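GTN Reductase (Agrobacterium tumefaciens, PDB 5N6G) probably reduces activated carbon-carbon double bonds with bound FMN, as an ene-reductase of the Old Yellow Enzyme family. Local coordinates at residues Gly201-Ile204 with Glu205-Ala208. Numbering follows the deposited sequence.
Sequences GGSI and ENRA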
ATOM      1  N   GLY A 201      20.214   2.377 -11.559  1.00 15.38           N
ATOM      2  CA  GLY A 201      19.536   2.781 -12.772  1.00 14.70           C
ATOM      3  C   GLY A 201      19.987   1.975 -13.970  1.00 15.47           C
ATOM      4  O   GLY A 201      21.007   1.282 -13.940  1.00 19.56           O
ATOM      5  N   GLY A 202      19.233   2.153 -15.053  1.00 17.41           N
ATOM      6  CA  GLY A 202      19.549   1.527 -16.325  1.00 18.93           C
ATOM      7  C   GLY A 202      18.829   0.206 -16.514  1.00 19.66           C
ATOM      8  O   GLY A 202      17.650   0.165 -16.890  1.00 21.32           O
ATOM      9  N   SER A 203      19.533  -0.882 -16.247  1.00 17.00           N
ATOM     10  CA  SER A 203      19.014  -2.220 -16.456  1.00 18.06           C
ATOM     11  C   SER A 203      17.834  -2.515 -15.541  1.00 17.81           C
ATOM     12  O   SER A 203      17.620  -1.876 -14.510  1.00 14.50           O
ATOM     13  CB  SER A 203      20.108  -3.253 -16.206  1.00 17.40           C
ATOM     14  OG  SER A 203      20.520  -3.266 -14.853  1.00 18.13           O
ATOM     15  N   ILE A 204      17.071  -3.529 -15.930  1.00 17.76           N
ATOM     16  CA  ILE A 204      15.987  -4.022 -15.085  1.00 17.52           C
ATOM     17  C   ILE A 204      16.522  -4.433 -13.718  1.00 14.30           C
ATOM     18  O   ILE A 204      15.923  -4.121 -12.684  1.00 17.59           O
ATOM     19  CB  ILE A 204      15.282  -5.194 -15.795  1.00 17.25           C
ATOM     20  CG1 ILE A 204      14.390  -4.645 -16.903  1.00 18.39           C
ATOM     21  CG2 ILE A 204      14.513  -6.083 -14.816  1.00 21.14           C
ATOM     22  CD1 ILE A 204      13.916  -5.730 -17.878  1.00 24.24           C
ATOM     23  N   GLU A 205      17.645  -5.159 -13.694  1.00 15.95           N
ATOM     24  CA  GLU A 205      18.229  -5.600 -12.432  1.00 17.64           C
ATOM     25  C   GLU A 205      18.582  -4.414 -11.552  1.00 14.74           C
ATOM     26  O   GLU A 205      18.389  -4.453 -10.329  1.00 17.21           O
ATOM     27  CB  GLU A 205      19.486  -6.438 -12.699  1.00 21.00           C
ATOM     28  CG  GLU A 205      19.240  -7.776 -13.446  1.00 30.92           C
ATOM     29  CD  GLU A 205      18.972  -7.677 -14.977  1.00 54.74           C
ATOM     30  OE1 GLU A 205      19.102  -6.598 -15.614  1.00 34.58           O
ATOM     31  OE2 GLU A 205      18.623  -8.728 -15.557  1.00 58.61           O
ATOM     32  N   ASN A 206      19.130  -3.361 -12.151  1.00 16.73           N
ATOM     33  CA  ASN A 206      19.502  -2.182 -11.379  1.00 16.21           C
ATOM     34  C   ASN A 206      18.277  -1.439 -10.880  1.00 15.54           C
ATOM     35  O   ASN A 206      18.270  -0.938  -9.746  1.00 15.28           O
ATOM     36  CB  ASN A 206      20.369  -1.256 -12.220  1.00 14.88           C
ATOM     37  CG  ASN A 206      21.796  -1.743 -12.341  1.00 16.27           C
ATOM     38  OD1 ASN A 206      22.155  -2.813 -11.821  1.00 18.34           O
ATOM     39  ND2 ASN A 206      22.627  -0.950 -12.996  1.00 21.93           N
ATOM     40  N   ARG A 207      17.242  -1.310 -11.727  1.00 13.76           N
ATOM     41  CA  ARG A 207      16.034  -0.602 -11.304  1.00 12.43           C
ATOM     42  C   ARG A 207      15.254  -1.353 -10.222  1.00 14.38           C
ATOM     43  O   ARG A 207      14.568  -0.714  -9.411  1.00 14.31           O
ATOM     44  CB  ARG A 207      15.152  -0.308 -12.515  1.00 14.49           C
ATOM     45  CG  ARG A 207      15.805   0.772 -13.420  1.00 15.64           C
ATOM     46  CD  ARG A 207      14.874   1.252 -14.501  1.00 17.58           C
ATOM     47  NE  ARG A 207      14.855   0.360 -15.655  1.00 26.08           N
ATOM     48  CZ  ARG A 207      13.756  -0.063 -16.272  1.00 20.53           C
ATOM     49  NH1 ARG A 207      12.544   0.262 -15.839  1.00 21.52           N
ATOM     50  NH2 ARG A 207      13.875  -0.809 -17.359  1.00 29.58           N
ATOM     51  N   ALA A 208      15.341  -2.683 -10.186  1.00 12.80           N
ATOM     52  CA  ALA A 208      14.722  -3.494  -9.145  1.00 15.46           C
ATOM     53  C   ALA A 208      15.538  -3.556  -7.859  1.00 15.11           C
ATOM     54  O   ALA A 208      15.040  -4.059  -6.851  1.00 14.32           O
ATOM     55  CB  ALA A 208      14.511  -4.911  -9.671  1.00 16.92           C
TER
HETATM   56  O   HOH W   1      16.194  -1.395 -19.186  1.00 48.65           O
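Ser203 caps the helix that starts at Ile204: its OG accepts from Asn206 N at 3.0 Å. With chi1 at 66°, OG sits between the backbone N and the carbonyl carbon of Ser203, facing the Asn206 amide. Glu205 bends back at chi2, which brings its OE1 alongside Ser203 CB at 3.5 Å.

Two side chains of the helix reach back to loop carbonyls. Asn206 ND2 donates to Gly201 O over 2.9 Å, and that oxygen lies in the amide plane; OD1 is held by Arg209, so both ends of the amide are tied and its flip is settled. Arg207 NE donates to Gly202 O at 3.1 Å; the oxygen lies at the guanidinium edge, near its plane, while NE stands well above the carbonyl plane. A water bridges the same oxygen to Arg207 NH2, while NH1 bonds Leu189 O and forms a salt bridge with Glu242, fixing the guanidinium's rotation.

Backbone bonds from Arg207 N to Ser203 O and from Ala208 N to Ile204 O begin the helical pattern. For apolar packing, the Ile204 side chain packs on Pro247 and Tyr251 of helix 245-256.

Here an N-capped helical first turn, reinforced by side-chain-to-loop bonds, opens helix 204-222, which leads into strand 227-231 of the TIM barrel.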